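Local coordinates for kinesin-like protein (Caenorhabditis elegans, PDB 5X3E), which probably moves along microtubules by binding and hydrolysing ATP, as a motor of the kinesin-6 family, at residues A[89-92]-A[93-97]; A[103-106]-A[107-111]; A[137-140]-A[141-145]; A[281-284]-A[285-289]; A[361-364]-A[365-369]. One frame throughout, in Å; residues are numbered along the deposited sequence.

Interaction 1. Residues A[89-92]-A[93-97]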
loop_
_atom_site.group_PDB
_atom_site.type_symbol
_atom_site.label_atom_id
_atom_site.label_comp_id
_atom_site.label_asym_id
_atom_site.label_seq_id
_atom_site.Cartn_x
_atom_site.Cartn_y
_atom_site.Cartn_z
ATOM N N GLU A 89 3.957 21.647 6.881
ATOM C CA GLU A 89 2.590 21.993 6.496
ATOM C C GLU A 89 2.521 22.567 5.087
ATOM O O GLU A 89 1.485 22.462 4.421
ATOM C CB GLU A 89 2.005 23.003 7.481
ATOM C CG GLU A 89 2.244 22.681 8.944
ATOM C CD GLU A 89 1.708 23.767 9.859
ATOM O OE1 GLU A 89 1.820 23.618 11.095
ATOM O OE2 GLU A 89 1.168 24.768 9.337
ATOM N N ASN A 90 3.609 23.169 4.614
ATOM C CA ASN A 90 3.584 23.806 3.307
ATOM C C ASN A 90 3.687 22.798 2.168
ATOM O O ASN A 90 3.211 23.073 1.060
ATOM C CB ASN A 90 4.706 24.834 3.220
ATOM C CG ASN A 90 4.645 25.849 4.343
ATOM O OD1 ASN A 90 5.520 25.888 5.210
ATOM N ND2 ASN A 90 3.607 26.678 4.334
ATOM N N ASP A 91 4.298 21.642 2.412
ATOM C CA ASP A 91 4.447 20.626 1.377
ATOM C C ASP A 91 3.083 20.020 1.059
ATOM O O ASP A 91 2.475 19.362 1.910
ATOM C CB ASP A 91 5.434 19.554 1.830
ATOM C CG ASP A 91 6.869 20.058 1.876
ATOM O OD1 ASP A 91 7.348 20.612 0.866
ATOM O OD2 ASP A 91 7.519 19.903 2.930
ATOM N N GLY A 92 2.605 20.224 -0.172
ATOM C CA GLY A 92 1.294 19.751 -0.573
ATOM C C GLY A 92 1.300 18.305 -1.061
ATOM O O GLY A 92 2.313 17.606 -1.034
ATOM N N GLN A 93 0.124 17.861 -1.515
ATOM C CA GLN A 93 -0.049 16.469 -1.924
ATOM C C GLN A 93 0.883 16.111 -3.073
ATOM O O GLN A 93 1.523 15.052 -3.065
ATOM C CB GLN A 93 -1.499 16.223 -2.336
ATOM C CG GLN A 93 -2.526 16.483 -1.257
ATOM C CD GLN A 93 -2.539 15.419 -0.189
ATOM O OE1 GLN A 93 -1.571 15.245 0.551
ATOM N NE2 GLN A 93 -3.644 14.692 -0.105
ATOM N N ALA A 94 0.951 16.977 -4.086
ATOM C CA ALA A 94 1.789 16.707 -5.249
ATOM C C ALA A 94 3.249 16.533 -4.849
ATOM O O ALA A 94 3.950 15.672 -5.391
ATOM C CB ALA A 94 1.641 17.833 -6.269
ATOM N N THR A 95 3.727 17.343 -3.901
ATOM C CA THR A 95 5.113 17.214 -3.461
ATOM C C THR A 95 5.336 15.902 -2.723
ATOM O O THR A 95 6.335 15.212 -2.958
ATOM C CB THR A 95 5.508 18.402 -2.582
ATOM O OG1 THR A 95 5.445 19.610 -3.351
ATOM C CG2 THR A 95 6.916 18.224 -2.044
ATOM N N VAL A 96 4.411 15.543 -1.830
ATOM C CA VAL A 96 4.492 14.257 -1.142
ATOM C C VAL A 96 4.489 13.116 -2.150
ATOM O O VAL A 96 5.351 12.235 -2.114
ATOM C CB VAL A 96 3.343 14.110 -0.131
ATOM C CG1 VAL A 96 3.297 12.684 0.413
ATOM C CG2 VAL A 96 3.516 15.095 0.999
ATOM N N PHE A 97 3.536 13.140 -3.085
ATOM C CA PHE A 97 3.371 12.034 -4.027
ATOM C C PHE A 97 4.645 11.776 -4.830
ATOM O O PHE A 97 5.072 10.624 -4.979
ATOM C CB PHE A 97 2.195 12.322 -4.959
ATOM C CG PHE A 97 2.115 11.396 -6.130
ATOM C CD1 PHE A 97 1.789 10.061 -5.950
ATOM C CD2 PHE A 97 2.371 11.855 -7.412
ATOM C CE1 PHE A 97 1.716 9.198 -7.031
ATOM C CE2 PHE A 97 2.299 11.002 -8.495
ATOM C CZ PHE A 97 1.969 9.672 -8.305
HETATM O O HOH W 1 4.096 22.195 -1.872
#
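Gln-93 opens the helix just after Gly-92, and its CB rests 3.7 Å from Gly-92 C. The rest of its bent chain turns away from the loop. Its amide is held elsewhere: NE2 donates to Gly-138 O and Tyr-128 O, and OE1 pairs with Arg-41. Thr-95 comes back toward the loop. Its CB lies 3.6 Å from Gly-92 O, and its CG2 meets OD1 of Asp-91 at 3.8 Å, while OD2 of that aspartate accepts from Ser-88 N, its main polar partner. The hydroxyl of Thr-95 sits beside its backbone N (chi1 -63°), where OG1 reaches a water at 3.3 Å. That water accepts from Gly-92 N at 3.0 Å and bridges the loop to the first turn. Val-96 N donates to Gly-92 O over 3.0 Å in a nearly straight bond (171°). Val-96 CG2 packs against the same oxygen at 3.4 Å. Phe-97 N carries the pattern on to Gln-93 O, while its ring leads away to helix 141-152. This is the N-terminal end of an alpha helix, with Gly-92 at the N-cap, where a loop of the kinesin motor domain enters helix 93-109.

Interaction 2. Residues A[103-106]-A[107-111]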
loop_
_atom_site.group_PDB
_atom_site.type_symbol
_atom_site.label_atom_id
_atom_site.label_comp_id
_atom_site.label_asym_id
_atom_site.label_seq_id
_atom_site.Cartn_x
_atom_site.Cartn_y
_atom_site.Cartn_z
ATOM N N ASP A 103 9.161 6.717 -7.350
ATOM C CA ASP A 103 10.177 5.672 -7.465
ATOM C C ASP A 103 9.587 4.282 -7.236
ATOM O O ASP A 103 10.127 3.291 -7.740
ATOM C CB ASP A 103 11.334 5.937 -6.496
ATOM C CG ASP A 103 10.916 5.855 -5.035
ATOM O OD1 ASP A 103 11.792 5.604 -4.181
ATOM O OD2 ASP A 103 9.713 6.026 -4.741
ATOM N N LEU A 104 8.491 4.184 -6.481
ATOM C CA LEU A 104 7.824 2.893 -6.338
ATOM C C LEU A 104 7.118 2.501 -7.628
ATOM O O LEU A 104 7.125 1.326 -8.013
ATOM C CB LEU A 104 6.830 2.926 -5.175
ATOM C CG LEU A 104 7.363 3.449 -3.841
ATOM C CD1 LEU A 104 6.338 3.258 -2.728
ATOM C CD2 LEU A 104 8.701 2.804 -3.493
ATOM N N ILE A 105 6.498 3.470 -8.307
ATOM C CA ILE A 105 5.873 3.171 -9.592
ATOM C C ILE A 105 6.927 2.798 -10.624
ATOM O O ILE A 105 6.735 1.874 -11.421
ATOM C CB ILE A 105 5.017 4.351 -10.069
ATOM C CG1 ILE A 105 3.906 4.656 -9.059
ATOM C CG2 ILE A 105 4.441 4.036 -11.436
ATOM C CD1 ILE A 105 3.180 5.970 -9.339
ATOM N N LEU A 106 8.063 3.500 -10.619
ATOM C CA LEU A 106 9.158 3.107 -11.495
ATOM C C LEU A 106 9.606 1.682 -11.193
ATOM O O LEU A 106 9.932 0.916 -12.109
ATOM C CB LEU A 106 10.321 4.091 -11.360
ATOM C CG LEU A 106 10.052 5.504 -11.885
ATOM C CD1 LEU A 106 11.209 6.439 -11.558
ATOM C CD2 LEU A 106 9.775 5.482 -13.381
ATOM N N ASN A 107 9.632 1.309 -9.910
ATOM C CA ASN A 107 9.892 -0.081 -9.545
ATOM C C ASN A 107 8.866 -1.014 -10.176
ATOM O O ASN A 107 9.224 -2.026 -10.791
ATOM C CB ASN A 107 9.887 -0.234 -8.024
ATOM C CG ASN A 107 11.276 -0.203 -7.432
ATOM O OD1 ASN A 107 12.242 -0.638 -8.059
ATOM N ND2 ASN A 107 11.388 0.313 -6.216
ATOM N N LEU A 108 7.579 -0.672 -10.047
ATOM C CA LEU A 108 6.514 -1.512 -10.593
ATOM C C LEU A 108 6.704 -1.756 -12.086
ATOM O O LEU A 108 6.522 -2.881 -12.565
ATOM C CB LEU A 108 5.156 -0.863 -10.331
ATOM C CG LEU A 108 3.910 -1.650 -10.741
ATOM C CD1 LEU A 108 3.673 -2.784 -9.770
ATOM C CD2 LEU A 108 2.694 -0.739 -10.803
ATOM N N LEU A 109 7.056 -0.710 -12.841
ATOM C CA LEU A 109 7.264 -0.868 -14.276
ATOM C C LEU A 109 8.468 -1.755 -14.564
ATOM O O LEU A 109 8.518 -2.405 -15.617
ATOM C CB LEU A 109 7.426 0.497 -14.950
ATOM C CG LEU A 109 6.175 1.293 -15.361
ATOM C CD1 LEU A 109 5.057 0.375 -15.822
ATOM C CD2 LEU A 109 5.672 2.168 -14.249
ATOM N N LYS A 110 9.441 -1.787 -13.654
ATOM C CA LYS A 110 10.615 -2.640 -13.779
ATOM C C LYS A 110 10.356 -4.071 -13.320
ATOM O O LYS A 110 11.298 -4.869 -13.265
ATOM C CB LYS A 110 11.774 -2.059 -12.964
ATOM C CG LYS A 110 12.402 -0.803 -13.522
ATOM C CD LYS A 110 13.328 -0.180 -12.480
ATOM C CE LYS A 110 14.234 -1.221 -11.827
ATOM N NZ LYS A 110 15.320 -0.599 -11.018
ATOM N N GLY A 111 9.113 -4.416 -12.986
ATOM C CA GLY A 111 8.826 -5.757 -12.521
ATOM C C GLY A 111 9.260 -6.045 -11.104
ATOM O O GLY A 111 9.436 -7.214 -10.744
#
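The carbonyl of Asp-103 is the flat group met first: Asn-107 N comes to its oxygen from above the carbonyl plane, 38° out of it, in a hydrogen bond of 3.0 Å. Asn-107 CB is 3.2 Å from the next oxygen, Leu-104 O. Leu-104 O takes Leu-108 N at 2.9 Å, and Leu-109 N bonds to Ile-105 O in turn. Outside the two segments, the carboxylate of Asp-103 forms a salt bridge with Arg-406 on strand 404-411, and Leu-104 O also accepts from Ser-114 OG, which ties the helix to strand 114-119. The helix then stops in a Schellman motif. Gly-111, with positive phi, is its C-prime residue; Gly-111 N bonds to Leu-108 O at 3.0 Å, and Gln-112 N to Asn-107 O. On the apolar face Ile-105 and Leu-109 lie side by side and point the same way. Ile-105 CG2, set opposite its backbone N by chi1 of -60°, meets Leu-109 CD2 at 3.6 Å. Ile-105 continues onto Thr-145, Val-148 and Ile-149 of helix 141-152. Lys-110 folds its aliphatic part over the end of the helix, with CG 3.3 Å from Leu-106 O, the oxygen that also accepts Lys-110 N.

Interaction 3. Residues A[137-140]-A[141-145]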
loop_
_atom_site.group_PDB
_atom_site.type_symbol
_atom_site.label_atom_id
_atom_site.label_comp_id
_atom_site.label_asym_id
_atom_site.label_seq_id
_atom_site.Cartn_x
_atom_site.Cartn_y
_atom_site.Cartn_z
ATOM N N THR A 137 -5.986 20.024 -4.717
ATOM C CA THR A 137 -5.132 20.128 -3.537
ATOM C C THR A 137 -5.359 19.017 -2.518
ATOM O O THR A 137 -4.597 18.930 -1.550
ATOM C CB THR A 137 -5.347 21.474 -2.840
ATOM O OG1 THR A 137 -6.723 21.603 -2.465
ATOM C CG2 THR A 137 -4.956 22.623 -3.757
ATOM N N GLY A 138 -6.357 18.155 -2.719
ATOM C CA GLY A 138 -6.718 17.177 -1.706
ATOM C C GLY A 138 -6.358 15.722 -1.965
ATOM O O GLY A 138 -6.236 14.947 -1.013
ATOM N N THR A 139 -6.181 15.336 -3.230
ATOM C CA THR A 139 -6.019 13.924 -3.569
ATOM C C THR A 139 -4.704 13.376 -3.032
ATOM O O THR A 139 -3.647 13.994 -3.191
ATOM C CB THR A 139 -6.111 13.718 -5.084
ATOM O OG1 THR A 139 -7.451 13.972 -5.519
ATOM C CG2 THR A 139 -5.732 12.304 -5.464
ATOM N N GLY A 140 -4.777 12.212 -2.380
ATOM C CA GLY A 140 -3.631 11.607 -1.737
ATOM C C GLY A 140 -2.855 10.688 -2.662
ATOM O O GLY A 140 -3.031 10.678 -3.881
ATOM N N LEU A 141 -1.978 9.888 -2.045
ATOM C CA LEU A 141 -1.056 9.043 -2.798
ATOM C C LEU A 141 -1.793 8.036 -3.663
ATOM O O LEU A 141 -1.431 7.821 -4.825
ATOM C CB LEU A 141 -0.138 8.289 -1.842
ATOM C CG LEU A 141 0.633 9.133 -0.841
ATOM C CD1 LEU A 141 1.336 8.244 0.167
ATOM C CD2 LEU A 141 1.620 10.028 -1.577
ATOM N N LEU A 142 -2.811 7.391 -3.106
ATOM C CA LEU A 142 -3.397 6.235 -3.776
ATOM C C LEU A 142 -4.017 6.600 -5.118
ATOM O O LEU A 142 -3.643 5.982 -6.130
ATOM C CB LEU A 142 -4.387 5.549 -2.829
ATOM C CG LEU A 142 -5.044 4.242 -3.247
ATOM C CD1 LEU A 142 -5.281 3.400 -2.000
ATOM C CD2 LEU A 142 -6.349 4.502 -3.982
ATOM N N PRO A 143 -4.928 7.579 -5.220
ATOM C CA PRO A 143 -5.489 7.884 -6.548
ATOM C C PRO A 143 -4.449 8.403 -7.521
ATOM O O PRO A 143 -4.484 8.041 -8.706
ATOM C CB PRO A 143 -6.565 8.934 -6.243
ATOM C CG PRO A 143 -6.844 8.796 -4.781
ATOM C CD PRO A 143 -5.536 8.427 -4.178
ATOM N N ARG A 144 -3.507 9.230 -7.053
ATOM C CA ARG A 144 -2.438 9.701 -7.929
ATOM C C ARG A 144 -1.593 8.540 -8.431
ATOM O O ARG A 144 -1.190 8.516 -9.601
ATOM C CB ARG A 144 -1.564 10.726 -7.205
ATOM C CG ARG A 144 -2.293 11.995 -6.796
ATOM C CD ARG A 144 -1.359 12.952 -6.077
ATOM N NE ARG A 144 -2.088 14.072 -5.491
ATOM C CZ ARG A 144 -2.251 15.247 -6.087
ATOM N NH1 ARG A 144 -1.723 15.459 -7.285
ATOM N NH2 ARG A 144 -2.936 16.211 -5.485
ATOM N N THR A 145 -1.286 7.584 -7.550
ATOM C CA THR A 145 -0.555 6.395 -7.971
ATOM C C THR A 145 -1.326 5.630 -9.041
ATOM O O THR A 145 -0.760 5.230 -10.064
ATOM C CB THR A 145 -0.259 5.498 -6.770
ATOM O OG1 THR A 145 0.641 6.167 -5.880
ATOM C CG2 THR A 145 0.383 4.207 -7.237
#
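Arg-144 leaves the helix with CG opposite its own carbonyl carbon (chi1 -63°), and the extended chain from CG to NE carries the guanidinium back along the loop to Thr-139. NE donates to Thr-139 O over 2.8 Å, at 162°. The oxygen lies in the guanidinium plane, at its edge, but NE stands above the plane of the Thr-139 carbonyl. NH2 adds a weak second bond of 3.3 Å to the same oxygen. The methyl of Thr-139 packs beside the arginine stem: CG2 meets Pro-143 CB at 3.6 Å and Arg-144 CG at 3.7 Å. Gly-140 O, of the N-cap residue, lies 3.4 Å from Pro-143 CD. Outside, Arg-144 NH1 makes a salt bridge with Glu-202, and NH2 bonds to Glu-136 O. A leucine in place of Arg-144 would probably leave Thr-139 O and the carboxylate of Glu-202 without this mate and let the loop shift at the helix start. Further on, Thr-145 OG1 donates to Leu-141 O, which also takes Thr-145 N. The buried guanidinium is probably balanced by Glu-202 and by carbonyl oxygens of the loop, which would tie the loop to the first turn of helix 141-152.

Interaction 4. Residues A[281-284]-A[285-289]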
loop_
_atom_site.group_PDB
_atom_site.type_symbol
_atom_site.label_atom_id
_atom_site.label_comp_id
_atom_site.label_asym_id
_atom_site.label_seq_id
_atom_site.Cartn_x
_atom_site.Cartn_y
_atom_site.Cartn_z
ATOM N N ARG A 281 -15.222 -1.770 4.525
ATOM C CA ARG A 281 -14.337 -1.458 5.640
ATOM C C ARG A 281 -15.067 -0.764 6.779
ATOM O O ARG A 281 -14.606 -0.824 7.923
ATOM C CB ARG A 281 -13.168 -0.595 5.166
ATOM C CG ARG A 281 -12.032 -0.528 6.162
ATOM C CD ARG A 281 -11.047 0.560 5.815
ATOM N NE ARG A 281 -11.296 1.687 6.693
ATOM C CZ ARG A 281 -12.103 2.697 6.401
ATOM N NH1 ARG A 281 -12.742 2.737 5.238
ATOM N NH2 ARG A 281 -12.285 3.661 7.287
ATOM N N ARG A 282 -16.205 -0.133 6.496
ATOM C CA ARG A 282 -16.980 0.616 7.476
ATOM C C ARG A 282 -17.932 -0.258 8.288
ATOM O O ARG A 282 -18.653 0.267 9.143
ATOM C CB ARG A 282 -17.765 1.733 6.776
ATOM C CG ARG A 282 -16.859 2.785 6.148
ATOM C CD ARG A 282 -17.619 3.884 5.419
ATOM N NE ARG A 282 -16.697 4.759 4.703
ATOM C CZ ARG A 282 -15.952 5.698 5.279
ATOM N NH1 ARG A 282 -16.014 5.890 6.590
ATOM N NH2 ARG A 282 -15.135 6.439 4.545
ATOM N N VAL A 283 -17.935 -1.570 8.069
ATOM C CA VAL A 283 -18.791 -2.492 8.811
ATOM C C VAL A 283 -18.086 -2.848 10.115
ATOM O O VAL A 283 -17.152 -3.649 10.133
ATOM C CB VAL A 283 -19.106 -3.741 7.990
ATOM C CG1 VAL A 283 -19.950 -4.701 8.800
ATOM C CG2 VAL A 283 -19.837 -3.349 6.726
ATOM N N SER A 284 -18.544 -2.244 11.209
ATOM C CA SER A 284 -18.006 -2.496 12.536
ATOM C C SER A 284 -18.545 -3.811 13.101
ATOM O O SER A 284 -19.475 -4.420 12.563
ATOM C CB SER A 284 -18.348 -1.340 13.476
ATOM O OG SER A 284 -17.961 -1.627 14.811
ATOM N N SER A 285 -17.935 -4.252 14.203
ATOM C CA SER A 285 -18.458 -5.409 14.918
ATOM C C SER A 285 -19.881 -5.148 15.384
ATOM O O SER A 285 -20.757 -6.015 15.270
ATOM C CB SER A 285 -17.562 -5.742 16.111
ATOM O OG SER A 285 -16.203 -5.841 15.728
ATOM N N THR A 286 -20.128 -3.947 15.898
ATOM C CA THR A 286 -21.448 -3.513 16.329
ATOM C C THR A 286 -22.286 -2.962 15.185
ATOM O O THR A 286 -23.324 -2.339 15.443
ATOM C CB THR A 286 -21.311 -2.456 17.430
ATOM O OG1 THR A 286 -20.500 -1.372 16.954
ATOM C CG2 THR A 286 -20.663 -3.061 18.665
ATOM N N LEU A 287 -21.855 -3.175 13.940
ATOM C CA LEU A 287 -22.524 -2.703 12.728
ATOM C C LEU A 287 -22.641 -1.185 12.666
ATOM O O LEU A 287 -23.401 -0.657 11.841
ATOM C CB LEU A 287 -23.904 -3.349 12.565
ATOM C CG LEU A 287 -23.882 -4.815 12.135
ATOM C CD1 LEU A 287 -25.231 -5.432 12.379
ATOM C CD2 LEU A 287 -23.514 -4.933 10.674
ATOM N N LEU A 288 -21.910 -0.467 13.517
ATOM C CA LEU A 288 -21.781 0.978 13.390
ATOM C C LEU A 288 -20.768 1.294 12.299
ATOM O O LEU A 288 -20.543 0.481 11.396
ATOM C CB LEU A 288 -21.342 1.614 14.712
ATOM C CG LEU A 288 -22.380 1.995 15.771
ATOM C CD1 LEU A 288 -23.035 0.767 16.372
ATOM C CD2 LEU A 288 -21.722 2.829 16.858
ATOM N N ASN A 289 -20.151 2.468 12.380
ATOM C CA ASN A 289 -19.079 2.864 11.478
ATOM C C ASN A 289 -17.744 2.554 12.145
ATOM O O ASN A 289 -17.454 3.067 13.232
ATOM C CB ASN A 289 -19.178 4.351 11.128
ATOM C CG ASN A 289 -18.010 4.838 10.281
ATOM O OD1 ASN A 289 -18.020 4.711 9.056
ATOM N ND2 ASN A 289 -17.000 5.407 10.934
#
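Ser-284 uses its N, O and OG within the loop, each in a weak bond. Its N donates to Leu-288 O over a long 3.4 Å. Its O accepts from Leu-287 N at 3.0 Å; this closes a type I beta turn from Ser-284 to Leu-287. Its OG, opposite the backbone N (chi1 174°), meets Thr-286 OG1 at 3.3 Å in a hydrogen bond in which either hydroxyl may donate. Two hydroxyls also have weak bonds outside the loop segment: Ser-284 OG with Arg-294 NH1, and Ser-285 OG with Tyr-225 OH. The loop joins helix 267-281 to strand 296-307. The sequence that starts at Asn-289 and runs on through Ser-292 and Arg-294 matches the NxxSSRSH signature of kinesin switch I, so the turn probably leads into that element. Arg-282 and Asn-289 lie side by side and point the same way. Arg-282 NH1 donates weakly to Asn-289 OD1 at 3.4 Å, which sits at the guanidinium edge, in its plane; the amide and guanidinium planes are only 21° apart. The Arg-282 backbone is hydrogen-bonded to that of Lys-290, whose NZ bonds weakly to Val-283 O. A CA-H contact from Asn-289 CA to Arg-282 O, at 3.5 Å, is a lesser addition. Val-283 CG1 touches Leu-287 CD2 at 4.0 Å.

Interaction 5. Residues A[361-364]-A[365-369]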
loop_
_atom_site.group_PDB
_atom_site.type_symbol
_atom_site.label_atom_id
_atom_site.label_comp_id
_atom_site.label_asym_id
_atom_site.label_seq_id
_atom_site.Cartn_x
_atom_site.Cartn_y
_atom_site.Cartn_z
ATOM N N MET A 361 4.038 -2.944 17.200
ATOM C CA MET A 361 5.299 -3.216 17.879
ATOM C C MET A 361 6.122 -4.246 17.110
ATOM O O MET A 361 7.348 -4.117 17.006
ATOM C CB MET A 361 5.021 -3.698 19.303
ATOM C CG MET A 361 6.175 -3.548 20.274
ATOM S SD MET A 361 5.674 -3.957 21.961
ATOM C CE MET A 361 4.418 -2.712 22.271
ATOM N N THR A 362 5.461 -5.274 16.564
ATOM C CA THR A 362 6.152 -6.254 15.731
ATOM C C THR A 362 6.708 -5.613 14.466
ATOM O O THR A 362 7.797 -5.975 14.002
ATOM C CB THR A 362 5.204 -7.399 15.369
ATOM O OG1 THR A 362 4.612 -7.930 16.559
ATOM C CG2 THR A 362 5.952 -8.495 14.638
ATOM N N LEU A 363 5.958 -4.677 13.880
ATOM C CA LEU A 363 6.436 -3.963 12.701
ATOM C C LEU A 363 7.707 -3.184 13.008
ATOM O O LEU A 363 8.672 -3.222 12.236
ATOM C CB LEU A 363 5.348 -3.024 12.181
ATOM C CG LEU A 363 5.685 -2.230 10.919
ATOM C CD1 LEU A 363 6.055 -3.165 9.782
ATOM C CD2 LEU A 363 4.522 -1.330 10.537
ATOM N N ARG A 364 7.721 -2.469 14.139
ATOM C CA ARG A 364 8.914 -1.739 14.555
ATOM C C ARG A 364 10.115 -2.670 14.660
ATOM O O ARG A 364 11.167 -2.415 14.062
ATOM C CB ARG A 364 8.659 -1.031 15.890
ATOM C CG ARG A 364 9.294 0.357 16.017
ATOM C CD ARG A 364 9.431 0.788 17.477
ATOM N NE ARG A 364 8.280 0.387 18.286
ATOM C CZ ARG A 364 7.210 1.143 18.511
ATOM N NH1 ARG A 364 7.130 2.360 17.989
ATOM N NH2 ARG A 364 6.215 0.679 19.259
ATOM N N GLN A 365 9.969 -3.760 15.423
ATOM C CA GLN A 365 11.055 -4.721 15.578
ATOM C C GLN A 365 11.519 -5.257 14.229
ATOM O O GLN A 365 12.721 -5.453 14.010
ATOM C CB GLN A 365 10.609 -5.870 16.488
ATOM C CG GLN A 365 10.133 -5.430 17.861
ATOM C CD GLN A 365 9.487 -6.559 18.645
ATOM O OE1 GLN A 365 9.591 -7.728 18.272
ATOM N NE2 GLN A 365 8.814 -6.213 19.738
ATOM N N CYS A 366 10.582 -5.494 13.310
ATOM C CA CYS A 366 10.943 -6.110 12.039
ATOM C C CYS A 366 11.742 -5.167 11.146
ATOM O O CYS A 366 12.720 -5.594 10.521
ATOM C CB CYS A 366 9.693 -6.623 11.331
ATOM S SG CYS A 366 9.077 -8.163 12.060
ATOM N N ILE A 367 11.362 -3.886 11.066
ATOM C CA ILE A 367 12.154 -2.978 10.232
ATOM C C ILE A 367 13.507 -2.693 10.870
ATOM O O ILE A 367 14.462 -2.352 10.161
ATOM C CB ILE A 367 11.442 -1.637 9.925
ATOM C CG1 ILE A 367 11.649 -0.636 11.055
ATOM C CG2 ILE A 367 9.958 -1.834 9.643
ATOM C CD1 ILE A 367 11.378 0.785 10.653
ATOM N N GLU A 368 13.620 -2.833 12.195
ATOM C CA GLU A 368 14.920 -2.680 12.837
ATOM C C GLU A 368 15.820 -3.862 12.515
ATOM O O GLU A 368 17.019 -3.685 12.264
ATOM C CB GLU A 368 14.754 -2.510 14.346
ATOM C CG GLU A 368 14.200 -1.145 14.734
ATOM C CD GLU A 368 14.142 -0.932 16.232
ATOM O OE1 GLU A 368 15.202 -0.678 16.842
ATOM O OE2 GLU A 368 13.031 -1.004 16.799
ATOM N N VAL A 369 15.262 -5.075 12.518
ATOM C CA VAL A 369 16.012 -6.237 12.046
ATOM C C VAL A 369 16.341 -6.084 10.565
ATOM O O VAL A 369 17.425 -6.475 10.111
ATOM C CB VAL A 369 15.227 -7.532 12.327
ATOM C CG1 VAL A 369 15.965 -8.738 11.768
ATOM C CG2 VAL A 369 15.009 -7.697 13.820
#
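Gln-365 runs back along the helix over Met-361. Its CB is 3.7 Å from Met-361 O. CG comes closer to that oxygen, at 3.2 Å, because chi1 of -57° sets it opposite the carbonyl carbon of Gln-365. CD follows at 3.6 Å, and beyond CG the chain is extended. NE2 ends 3.8 Å from Met-361 CG, where the two side chains cross. Met-361 O is hydrogen-bonded to Gln-365 N. The Gln-365 side chain also touches Gln-388. A glycine here would probably strip the cover from Met-361 O and CG and lose the touch on Gln-388. One residue on, Cys-366 SG touches Thr-362 CG2 at 4.1 Å; the Thr-362 hydroxyl is bonded to Gln-358 O. On the inner side, Leu-363 CD1 meets Ile-367 CG2. Arg-364 and Glu-368 lie side by side, but their charged ends do not meet: Arg-364 NE and Glu-368 OE2 are 5.2 Å apart. Glu-368 has instead a long, weak ion pair with Arg-372. These are the i to i+4 contacts of a long, regular alpha helix. By its place in the sequence, helix 350-375 probably corresponds to the switch II helix of kinesins, an element of the microtubule-binding side.

Interactions 1 and 2 mark the two ends of helix 93-109, with centres 21 Å apart. Phe-97 CZ and Ile-105 CD1, 4.0 Å apart, join them along one face. Interaction 3 starts the neighbouring helix 141-152 and meets both: Phe-97 CE1 is 3.4 Å from Thr-145 OG1, and Ile-105 CD1 is 3.9 Å from Thr-145 CG2. The three pack together through Phe-97, Ile-105 and Thr-145; interaction 2 also touches strand 114-119, which leads to the probable P-loop. Interaction 4 is separate, its nearest atoms about 10 Å from interaction 3; Arg-282 lies near that P-loop without touching it. Interaction 5, on helix 350-375, stays about 14 Å from interactions 2 and 3 at the nearest atoms.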